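Local coordinates for protein histidinol-phosphate aminotransferase (PDB 3FTB) that probably catalyses the pyridoxal-phosphate-dependent transamination of histidine biosynthesis, moving an amino group to or from histidinol phosphate, at residues A[33-38]-A[218-223]; A[95-100]-A[239-244]; A[161-166]-A[198-203]; A[211-216]-A[253-258]. One frame throughout, in Å; residues are numbered along the deposited sequence.

Contact 1: residues A[33-38]-A[218-223]; sequences SNINPL and AMPGIR. With PO4 (phosphate ion), chain E.
I35 meets the 218-223 loop through its methyl CG2, which lies 3.5 Å from CA of A218 and 4.1 Å from CD of P220. With chi1 at -54°, CG2 stands anti to the backbone N and CG1 beside it. The longer branch then brings CD1 to 4.2 Å from CG of P220, so both isoleucine branches meet the proline. N36 adds a second apolar touch, its CB 3.9 Å from CB of A218, while its amide turns away. There OD1 accepts from N of L38 at 2.8 Å in the carbonyl plane, forming an Asx turn, and ND2 donates to O of F216, so both ends of the buried amide are engaged and its rotation is fixed.

Past this patch the 218-223 loop runs to a phosphate site which, in a protein of the fold type I aminotransferase family, is consistent with the place of the cofactor's phosphate group. The ion itself probably comes from the crystallisation liquor. R223 reaches it with NH2, which donates to O1 of the ion at 2.8 Å in the guanidinium plane. Bends at chi2 and at chi3 (61°) turn the arginine chain back on its own loop, where NE makes a weak bond to O of P220. S88, T214 and the backbone N of A87 also bind the ion, and L55 of the second subunit packs against P220.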
# COMPACT_ATOMS: atom_id res chain seq x y z
N SER A 33 0.18 -0.36 -23.10
CA SER A 33 -0.42 -1.02 -21.94
C SER A 33 -0.72 -2.51 -22.16
O SER A 33 -1.37 -2.90 -23.13
CB SER A 33 -1.70 -0.29 -21.54
OG SER A 33 -2.56 -1.16 -20.83
N ASN A 34 -0.24 -3.35 -21.25
CA ASN A 34 -0.43 -4.79 -21.36
C ASN A 34 -1.35 -5.35 -20.28
O ASN A 34 -1.00 -6.30 -19.58
CB ASN A 34 0.92 -5.52 -21.31
CG ASN A 34 1.98 -4.87 -22.20
OD1 ASN A 34 3.13 -4.77 -21.81
ND2 ASN A 34 1.59 -4.45 -23.40
N ILE A 35 -2.53 -4.77 -20.15
CA ILE A 35 -3.53 -5.31 -19.25
C ILE A 35 -4.47 -6.18 -20.07
O ILE A 35 -4.69 -5.91 -21.25
CB ILE A 35 -4.34 -4.20 -18.54
CG1 ILE A 35 -3.40 -3.21 -17.84
CG2 ILE A 35 -5.37 -4.80 -17.55
CD1 ILE A 35 -2.45 -3.84 -16.80
N ASN A 36 -4.99 -7.23 -19.44
CA ASN A 36 -5.92 -8.17 -20.06
C ASN A 36 -7.15 -7.45 -20.59
O ASN A 36 -7.80 -6.70 -19.86
CB ASN A 36 -6.31 -9.25 -19.03
CG ASN A 36 -7.04 -10.43 -19.64
OD1 ASN A 36 -7.96 -10.26 -20.44
ND2 ASN A 36 -6.64 -11.63 -19.24
N PRO A 37 -7.49 -7.68 -21.86
CA PRO A 37 -8.59 -7.02 -22.56
C PRO A 37 -9.95 -7.61 -22.19
O PRO A 37 -10.98 -6.95 -22.33
CB PRO A 37 -8.27 -7.34 -24.02
CG PRO A 37 -7.84 -8.74 -23.92
CD PRO A 37 -6.88 -8.69 -22.74
N LEU A 38 -9.95 -8.85 -21.72
CA LEU A 38 -11.18 -9.55 -21.37
C LEU A 38 -11.78 -9.04 -20.06
O LEU A 38 -12.69 -9.66 -19.51
CB LEU A 38 -10.93 -11.05 -21.31
CG LEU A 38 -10.72 -11.59 -22.73
CD1 LEU A 38 -9.72 -12.74 -22.77
CD2 LEU A 38 -12.05 -11.99 -23.34
N ALA A 218 -6.48 -8.32 -14.92
CA ALA A 218 -7.03 -7.05 -15.41
C ALA A 218 -7.33 -6.01 -14.33
O ALA A 218 -8.06 -5.04 -14.59
CB ALA A 218 -8.29 -7.30 -16.27
N MET A 219 -6.76 -6.21 -13.14
CA MET A 219 -7.09 -5.35 -11.99
C MET A 219 -5.88 -4.56 -11.43
O MET A 219 -5.44 -4.83 -10.31
CB MET A 219 -7.76 -6.18 -10.87
CG MET A 219 -9.18 -6.70 -11.22
SD MET A 219 -10.09 -7.65 -9.92
CE MET A 219 -8.97 -9.03 -9.70
N PRO A 220 -5.34 -3.60 -12.21
CA PRO A 220 -4.23 -2.79 -11.66
C PRO A 220 -4.61 -1.81 -10.54
O PRO A 220 -3.77 -1.54 -9.67
CB PRO A 220 -3.71 -2.03 -12.89
CG PRO A 220 -4.83 -2.08 -13.88
CD PRO A 220 -5.44 -3.43 -13.67
N GLY A 221 -5.83 -1.29 -10.54
CA GLY A 221 -6.24 -0.30 -9.56
C GLY A 221 -6.44 -0.85 -8.15
O GLY A 221 -6.68 -0.11 -7.19
N ILE A 222 -6.33 -2.17 -8.04
CA ILE A 222 -6.56 -2.84 -6.76
C ILE A 222 -5.25 -2.94 -5.98
O ILE A 222 -5.24 -2.99 -4.74
CB ILE A 222 -7.21 -4.23 -6.98
CG1 ILE A 222 -8.39 -4.44 -6.03
CG2 ILE A 222 -6.16 -5.36 -6.90
CD1 ILE A 222 -9.30 -5.55 -6.47
N ARG A 223 -4.14 -2.94 -6.72
CA ARG A 223 -2.80 -2.91 -6.15
C ARG A 223 -2.49 -4.20 -5.38
O ARG A 223 -2.53 -4.22 -4.15
CB ARG A 223 -2.63 -1.69 -5.23
CG ARG A 223 -3.08 -0.37 -5.86
CD ARG A 223 -1.96 0.39 -6.55
NE ARG A 223 -1.34 -0.33 -7.67
CZ ARG A 223 -0.10 -0.82 -7.64
NH1 ARG A 223 0.66 -0.66 -6.57
NH2 ARG A 223 0.39 -1.45 -8.69
P PO4 E . 2.10 -3.80 -10.28
O1 PO4 E . 2.60 -3.12 -9.04
O2 PO4 E . 1.73 -5.22 -9.97
O3 PO4 E . 0.86 -3.12 -10.81
O4 PO4 E . 3.21 -3.80 -11.31

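Contact 2: residues A[95-100]-A[239-244]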
# COMPACT_ATOMS: atom_id res chain seq x y z
N ILE A 95 14.77 -6.79 -3.78
CA ILE A 95 16.05 -6.27 -4.25
C ILE A 95 16.72 -5.44 -3.15
O ILE A 95 17.95 -5.32 -3.10
CB ILE A 95 15.89 -5.46 -5.56
CG1 ILE A 95 15.51 -6.38 -6.72
CG2 ILE A 95 17.16 -4.67 -5.89
CD1 ILE A 95 15.08 -5.63 -7.98
N SER A 96 15.90 -4.89 -2.25
CA SER A 96 16.41 -4.09 -1.14
C SER A 96 17.26 -4.91 -0.18
O SER A 96 17.97 -4.35 0.66
CB SER A 96 15.25 -3.44 -0.36
OG SER A 96 14.61 -4.36 0.51
N LEU A 97 17.20 -6.23 -0.32
CA LEU A 97 17.83 -7.15 0.62
C LEU A 97 19.30 -7.39 0.33
O LEU A 97 20.04 -7.84 1.21
CB LEU A 97 17.11 -8.49 0.59
CG LEU A 97 15.60 -8.47 0.77
CD1 LEU A 97 15.09 -9.88 1.04
CD2 LEU A 97 15.20 -7.51 1.90
N PHE A 98 19.73 -7.12 -0.90
CA PHE A 98 21.09 -7.48 -1.31
C PHE A 98 21.95 -6.27 -1.63
O PHE A 98 21.45 -5.17 -1.84
CB PHE A 98 21.04 -8.43 -2.50
CG PHE A 98 20.02 -9.50 -2.35
CD1 PHE A 98 20.25 -10.56 -1.50
CD2 PHE A 98 18.81 -9.42 -3.01
CE1 PHE A 98 19.30 -11.55 -1.34
CE2 PHE A 98 17.86 -10.40 -2.85
CZ PHE A 98 18.10 -11.47 -2.01
N GLU A 99 23.27 -6.50 -1.65
CA GLU A 99 24.23 -5.43 -1.91
C GLU A 99 24.84 -5.51 -3.32
O GLU A 99 25.69 -4.70 -3.69
CB GLU A 99 25.32 -5.38 -0.81
CG GLU A 99 26.10 -6.69 -0.59
CD GLU A 99 27.13 -6.61 0.55
OE1 GLU A 99 27.88 -7.60 0.77
OE2 GLU A 99 27.18 -5.56 1.23
N LYS A 100 24.38 -6.49 -4.11
CA LYS A 100 24.81 -6.63 -5.50
C LYS A 100 23.94 -7.62 -6.27
O LYS A 100 23.68 -8.73 -5.81
CB LYS A 100 26.26 -7.08 -5.56
CG LYS A 100 26.87 -7.02 -6.93
CD LYS A 100 28.35 -7.32 -6.82
CE LYS A 100 29.08 -7.06 -8.11
NZ LYS A 100 30.53 -7.31 -7.90
N LYS A 239 8.89 -9.09 5.42
CA LYS A 239 7.77 -8.70 6.28
C LYS A 239 8.27 -7.72 7.31
O LYS A 239 7.63 -6.69 7.58
CB LYS A 239 7.17 -9.93 6.95
CG LYS A 239 5.66 -9.90 7.12
CD LYS A 239 5.11 -11.33 7.16
CE LYS A 239 5.50 -12.10 5.90
NZ LYS A 239 5.40 -13.58 6.04
N ALA A 240 9.44 -8.01 7.87
CA ALA A 240 10.10 -7.13 8.82
C ALA A 240 10.26 -5.70 8.29
O ALA A 240 10.34 -4.75 9.05
CB ALA A 240 11.45 -7.69 9.21
N LYS A 241 10.30 -5.57 6.96
CA LYS A 241 10.46 -4.27 6.34
C LYS A 241 9.12 -3.56 6.12
O LYS A 241 9.04 -2.33 6.14
CB LYS A 241 11.23 -4.40 5.03
CG LYS A 241 12.65 -4.94 5.20
CD LYS A 241 13.51 -4.66 3.98
CE LYS A 241 14.98 -4.82 4.32
NZ LYS A 241 15.88 -4.36 3.23
N GLN A 242 8.07 -4.34 5.92
CA GLN A 242 6.78 -3.78 5.51
C GLN A 242 5.98 -3.14 6.64
O GLN A 242 6.45 -2.99 7.77
CB GLN A 242 5.91 -4.86 4.86
CG GLN A 242 6.52 -5.45 3.61
CD GLN A 242 5.61 -6.47 2.97
OE1 GLN A 242 4.83 -6.15 2.08
NE2 GLN A 242 5.69 -7.72 3.44
N ASN A 243 4.75 -2.76 6.31
CA ASN A 243 3.81 -2.22 7.28
C ASN A 243 2.57 -3.10 7.36
O ASN A 243 1.99 -3.47 6.34
CB ASN A 243 3.43 -0.80 6.88
CG ASN A 243 2.95 0.02 8.06
OD1 ASN A 243 1.81 0.47 8.09
ND2 ASN A 243 3.83 0.21 9.04
N PRO A 244 2.16 -3.46 8.59
CA PRO A 244 0.96 -4.27 8.82
C PRO A 244 -0.26 -3.65 8.13
O PRO A 244 -0.27 -2.44 7.88
CB PRO A 244 0.80 -4.22 10.33
CG PRO A 244 2.21 -4.04 10.83
CD PRO A 244 2.86 -3.14 9.84
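S96 and L97 form the middle of a type I beta turn from I95 to F98, and the nearest backbones across the contact, at S96 and K241, stand 9.6 Å apart between CA atoms, a gap that side chains must bridge. K241 does most of the bridging. Its CG lies anti to the carbonyl carbon (chi1 -62°), and from there the chain runs extended to an ammonium group that donates from NZ to OG of S96 at 3.0 Å. The serine hydroxyl also bonds to the backbone O of L93, one turn back in helix 87-95, so OG joins the lysine to the end of that helix. L97 lies obliquely across the lysine chain, its methyl CD2 3.6 Å from CE and 3.5 Å from NZ of K241. At its root, L97 CB rests over the centre of one face of the F98 ring.

The contact thus ties the loop after helix 87-95 to the loop after helix 232-239, close to the dimer interface: K117 of the second subunit bonds to the backbone O atoms of K241 and Q242. The lysine meets no acid across the contact, so the attraction is that of an ammonium group for a neutral hydroxyl, probably weaker than a salt bridge.

Contact 3: residues A[161-166]-A[198-203]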
# COMPACT_ATOMS: atom_id res chain seq x y z
N ILE A 161 12.16 -18.41 -19.53
CA ILE A 161 13.36 -19.10 -19.09
C ILE A 161 13.33 -20.61 -19.38
O ILE A 161 12.51 -21.34 -18.81
CB ILE A 161 13.60 -18.89 -17.59
CG1 ILE A 161 13.74 -17.41 -17.24
CG2 ILE A 161 14.84 -19.68 -17.13
CD1 ILE A 161 13.73 -17.13 -15.74
N ASN A 162 14.21 -21.06 -20.26
CA ASN A 162 14.42 -22.48 -20.56
C ASN A 162 14.72 -23.25 -19.28
O ASN A 162 15.79 -23.08 -18.68
CB ASN A 162 15.57 -22.62 -21.57
CG ASN A 162 15.82 -24.06 -22.02
OD1 ASN A 162 15.98 -24.97 -21.21
ND2 ASN A 162 15.90 -24.26 -23.33
N LYS A 163 13.78 -24.09 -18.85
CA LYS A 163 13.95 -24.80 -17.59
C LYS A 163 15.19 -25.67 -17.62
O LYS A 163 16.03 -25.58 -16.73
CB LYS A 163 12.70 -25.62 -17.24
CG LYS A 163 12.52 -25.83 -15.75
CD LYS A 163 11.48 -26.89 -15.46
CE LYS A 163 10.04 -26.41 -15.64
NZ LYS A 163 9.10 -27.57 -15.51
N GLU A 164 15.33 -26.50 -18.64
CA GLU A 164 16.47 -27.42 -18.71
C GLU A 164 17.84 -26.71 -18.56
O GLU A 164 18.68 -27.15 -17.77
CB GLU A 164 16.39 -28.31 -19.95
CG GLU A 164 17.64 -29.13 -20.24
CD GLU A 164 18.57 -28.45 -21.24
OE1 GLU A 164 18.06 -27.92 -22.25
OE2 GLU A 164 19.80 -28.45 -21.02
N LYS A 165 18.05 -25.62 -19.29
CA LYS A 165 19.33 -24.89 -19.25
C LYS A 165 19.55 -24.13 -17.94
O LYS A 165 20.68 -23.99 -17.47
CB LYS A 165 19.41 -23.88 -20.40
CG LYS A 165 19.07 -24.42 -21.77
CD LYS A 165 19.67 -23.54 -22.86
CE LYS A 165 19.66 -24.25 -24.21
NZ LYS A 165 20.55 -23.56 -25.19
N PHE A 166 18.46 -23.61 -17.37
CA PHE A 166 18.54 -22.79 -16.17
C PHE A 166 18.75 -23.65 -14.92
O PHE A 166 19.19 -23.13 -13.88
CB PHE A 166 17.26 -21.96 -16.03
CG PHE A 166 17.42 -20.69 -15.22
CD1 PHE A 166 18.04 -19.57 -15.76
CD2 PHE A 166 16.93 -20.61 -13.92
CE1 PHE A 166 18.17 -18.39 -15.02
CE2 PHE A 166 17.06 -19.44 -13.18
CZ PHE A 166 17.68 -18.33 -13.74
N VAL A 198 7.30 -22.05 -10.18
CA VAL A 198 6.62 -22.26 -8.90
C VAL A 198 6.70 -23.73 -8.46
O VAL A 198 6.85 -24.02 -7.28
CB VAL A 198 5.14 -21.78 -8.91
CG1 VAL A 198 5.09 -20.25 -8.85
CG2 VAL A 198 4.38 -22.35 -10.12
N GLY A 199 6.62 -24.64 -9.43
CA GLY A 199 6.71 -26.06 -9.14
C GLY A 199 8.12 -26.51 -8.79
O GLY A 199 8.38 -27.71 -8.59
N GLU A 200 9.04 -25.54 -8.72
CA GLU A 200 10.42 -25.80 -8.35
C GLU A 200 10.74 -25.25 -6.97
O GLU A 200 11.85 -25.42 -6.47
CB GLU A 200 11.38 -25.18 -9.39
CG GLU A 200 11.88 -26.14 -10.48
CD GLU A 200 10.93 -26.22 -11.65
OE1 GLU A 200 10.07 -25.32 -11.78
OE2 GLU A 200 11.05 -27.17 -12.45
N ILE A 201 9.75 -24.59 -6.35
CA ILE A 201 9.95 -23.87 -5.09
C ILE A 201 10.48 -24.77 -3.96
O ILE A 201 11.34 -24.38 -3.17
CB ILE A 201 8.63 -23.19 -4.64
CG1 ILE A 201 8.23 -22.08 -5.63
CG2 ILE A 201 8.75 -22.62 -3.25
CD1 ILE A 201 9.08 -20.86 -5.54
N LYS A 202 9.97 -26.00 -3.90
CA LYS A 202 10.37 -26.93 -2.85
C LYS A 202 11.81 -27.44 -3.02
O LYS A 202 12.51 -27.71 -2.04
CB LYS A 202 9.38 -28.09 -2.79
CG LYS A 202 7.96 -27.64 -2.54
CD LYS A 202 7.93 -26.67 -1.38
CE LYS A 202 6.58 -26.68 -0.72
NZ LYS A 202 6.63 -26.10 0.63
N ASN A 203 12.24 -27.57 -4.26
CA ASN A 203 13.55 -28.14 -4.54
C ASN A 203 14.67 -27.15 -4.40
O ASN A 203 15.84 -27.54 -4.35
CB ASN A 203 13.56 -28.75 -5.94
CG ASN A 203 12.69 -29.97 -6.02
OD1 ASN A 203 13.12 -31.07 -5.70
ND2 ASN A 203 11.44 -29.78 -6.44
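K163 and E200 cross at the protein surface, one side chain from each of two connections that follow neighbouring parallel strands of the large sheet. K163 opens helix 163-176, the helix of the beta-alpha-beta crossover from strand 147-151 to strand 179-183, whereas E200 belongs to a short 3-10 segment in the loop leading to strand 207-212.

From the lysine CB, which points toward the 198-203 segment, CG is set anti to the backbone N (chi1 -153°). CG is the first atom to come near the glutamate, 3.9 Å from OE2 of E200. CD comes much closer, 3.1 Å from the same OE2, a tight approach of a methylene to a carboxylate oxygen. The chain bends about the CG-CD bond, chi3 being -77°, which keeps CE alongside, 3.4 Å from OE2 and 4.0 Å from OE1 of E200. Extended from there, NZ of K163 ends 3.7 Å from OE2 of E200, which makes the salt bridge a long one. The carboxylate therefore lies along the aliphatic part of the lysine rather than against the ammonium group, and the attraction is probably modest at this partly exposed place. The side chain of E200 also touches L207 at the start of strand 207-212, and K163 touches S194.

Just before K163, N162 occupies the N-cap of the helix. Its OD1 accepts from N of K165 at 2.9 Å with a nearly straight N-H...O angle of 169°, although the donor stands well above the amide's carbonyl plane.

Contact 4: residues A[211-216]-A[253-258]; sequences RAMTKF and MAAINC. With PO4 (phosphate ion), chain G; PO4 (phosphate ion), chain E.
M213 is the bump of this contact, and the surface formed by A254 and A255 of helix 249-257 with C258 farther along the chain is the hollow that takes it. Small residues make the groove shallow: SD of M213 rests 3.6 Å from CA of A255, with CB of that alanine 4.0 Å from the sulfur. The terminal methyl CE then turns aside, as chi3 of 71° bends the chain, and settles 3.7 Å from CB of C258 and 3.9 Å from O of A254. F44 of helix 42-45 also touches A254 and C258, and L66 of helix 64-74 flanks A255. Within segment 253-258, ND2 of N257 donates to O of M253 at 2.6 Å, an oxygen that also accepts from the backbone N of N257.

The methionine projects from the point where strand 207-212 of the large mixed sheet gives way to a loop that, as in other fold type I enzymes, probably borders the cofactor site. Two phosphate ions, probably from the crystallisation liquor, bind to residues close to the methionine in the chain. T214 donates from OG1 to O2 of the ion held also by R223, at 2.7 Å. R211 meets the other ion edge-on in its guanidinium plane, NH2 donating to O4 of that phosphate at 2.5 Å. Its NE forms a salt bridge with E184.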
# COMPACT_ATOMS: atom_id res chain seq x y z
N ARG A 211 4.63 -12.97 -8.29
CA ARG A 211 3.44 -13.03 -9.12
C ARG A 211 2.64 -11.74 -8.98
O ARG A 211 2.93 -10.92 -8.11
CB ARG A 211 2.56 -14.21 -8.73
CG ARG A 211 3.18 -15.56 -8.96
CD ARG A 211 3.28 -15.89 -10.41
NE ARG A 211 3.59 -17.30 -10.60
CZ ARG A 211 2.69 -18.20 -10.98
NH1 ARG A 211 1.45 -17.82 -11.22
NH2 ARG A 211 3.05 -19.47 -11.14
N ALA A 212 1.63 -11.57 -9.83
CA ALA A 212 0.76 -10.40 -9.76
C ALA A 212 -0.62 -10.71 -10.34
O ALA A 212 -0.75 -11.57 -11.22
CB ALA A 212 1.38 -9.24 -10.50
N MET A 213 -1.62 -10.01 -9.82
CA MET A 213 -2.99 -10.12 -10.33
C MET A 213 -3.27 -8.92 -11.22
O MET A 213 -4.39 -8.74 -11.71
CB MET A 213 -3.99 -10.12 -9.17
CG MET A 213 -3.97 -11.37 -8.28
SD MET A 213 -5.43 -11.42 -7.21
CE MET A 213 -6.71 -11.80 -8.43
N THR A 214 -2.24 -8.10 -11.40
CA THR A 214 -2.35 -6.80 -12.07
C THR A 214 -2.48 -6.86 -13.58
O THR A 214 -3.24 -6.11 -14.17
CB THR A 214 -1.12 -5.94 -11.74
OG1 THR A 214 -0.86 -6.02 -10.33
CG2 THR A 214 -1.36 -4.50 -12.14
N LYS A 215 -1.74 -7.76 -14.22
CA LYS A 215 -1.77 -7.85 -15.66
C LYS A 215 -2.82 -8.86 -16.11
O LYS A 215 -3.79 -8.49 -16.77
CB LYS A 215 -0.38 -8.23 -16.21
CG LYS A 215 0.70 -7.16 -15.99
CD LYS A 215 0.31 -5.83 -16.63
CE LYS A 215 1.50 -4.86 -16.72
NZ LYS A 215 1.88 -4.31 -15.39
N PHE A 216 -2.63 -10.12 -15.73
CA PHE A 216 -3.48 -11.22 -16.19
C PHE A 216 -4.93 -11.17 -15.70
O PHE A 216 -5.84 -11.67 -16.39
CB PHE A 216 -2.86 -12.56 -15.81
CG PHE A 216 -3.57 -13.74 -16.41
CD1 PHE A 216 -3.55 -13.97 -17.78
CD2 PHE A 216 -4.24 -14.64 -15.60
CE1 PHE A 216 -4.20 -15.06 -18.32
CE2 PHE A 216 -4.89 -15.73 -16.14
CZ PHE A 216 -4.87 -15.94 -17.50
N MET A 253 -10.30 -9.18 -1.22
CA MET A 253 -11.48 -9.83 -1.77
C MET A 253 -11.21 -10.42 -3.15
O MET A 253 -11.71 -11.50 -3.48
CB MET A 253 -12.68 -8.87 -1.83
CG MET A 253 -13.94 -9.53 -2.38
SD MET A 253 -14.10 -9.46 -4.19
CE MET A 253 -14.73 -7.78 -4.31
N ALA A 254 -10.42 -9.72 -3.96
CA ALA A 254 -10.08 -10.21 -5.29
C ALA A 254 -9.22 -11.46 -5.22
O ALA A 254 -9.54 -12.48 -5.82
CB ALA A 254 -9.37 -9.14 -6.11
N ALA A 255 -8.12 -11.38 -4.47
CA ALA A 255 -7.22 -12.52 -4.28
C ALA A 255 -7.92 -13.75 -3.73
O ALA A 255 -7.47 -14.87 -3.92
CB ALA A 255 -6.06 -12.13 -3.37
N ILE A 256 -9.03 -13.54 -3.03
CA ILE A 256 -9.73 -14.64 -2.38
C ILE A 256 -10.77 -15.28 -3.32
O ILE A 256 -10.99 -16.49 -3.28
CB ILE A 256 -10.33 -14.19 -1.01
CG1 ILE A 256 -9.21 -14.14 0.05
CG2 ILE A 256 -11.47 -15.11 -0.58
CD1 ILE A 256 -9.58 -13.58 1.43
N ASN A 257 -11.36 -14.46 -4.19
CA ASN A 257 -12.46 -14.89 -5.05
C ASN A 257 -12.11 -15.06 -6.53
O ASN A 257 -12.78 -15.78 -7.27
CB ASN A 257 -13.63 -13.91 -4.89
CG ASN A 257 -14.15 -13.86 -3.46
OD1 ASN A 257 -14.77 -14.80 -2.99
ND2 ASN A 257 -13.90 -12.75 -2.77
N CYS A 258 -11.04 -14.40 -6.97
CA CYS A 258 -10.71 -14.34 -8.38
C CYS A 258 -9.70 -15.37 -8.83
O CYS A 258 -9.66 -15.72 -10.00
CB CYS A 258 -10.27 -12.92 -8.78
SG CYS A 258 -11.61 -11.74 -8.55
P PO4 G . -0.05 -20.90 -11.90
O1 PO4 G . -0.24 -19.42 -11.72
O2 PO4 G . -0.91 -21.64 -10.90
O3 PO4 G . -0.46 -21.28 -13.31
O4 PO4 G . 1.39 -21.31 -11.69
P PO4 E . 2.10 -3.80 -10.28
O1 PO4 E . 2.60 -3.12 -9.04
O2 PO4 E . 1.73 -5.22 -9.97
O3 PO4 E . 0.86 -3.12 -10.81
O4 PO4 E . 3.21 -3.80 -11.31

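Overall arrangement
Contacts 1 and 4 are the buried pair. Their centres are 10 Å apart, they share a phosphate ion through R223 and T214, and they are joined directly where N36 bonds to the backbone of K215 and F216. Contact 1 packs an isoleucine against alanine and proline, contact 4 a methionine against alanines and a cysteine, each with anion binding beside it. Contacts 2 and 3 lie at the surface, their nearest atoms about 13 Å apart, and rely on single lysines: one donates to a hydroxyl, the other pairs loosely with a carboxylate. Contact 3 meets contact 4 where V198 packs on R211. The second subunit reaches contacts 1, 2 and 4, whereas contact 3 lies within one chain.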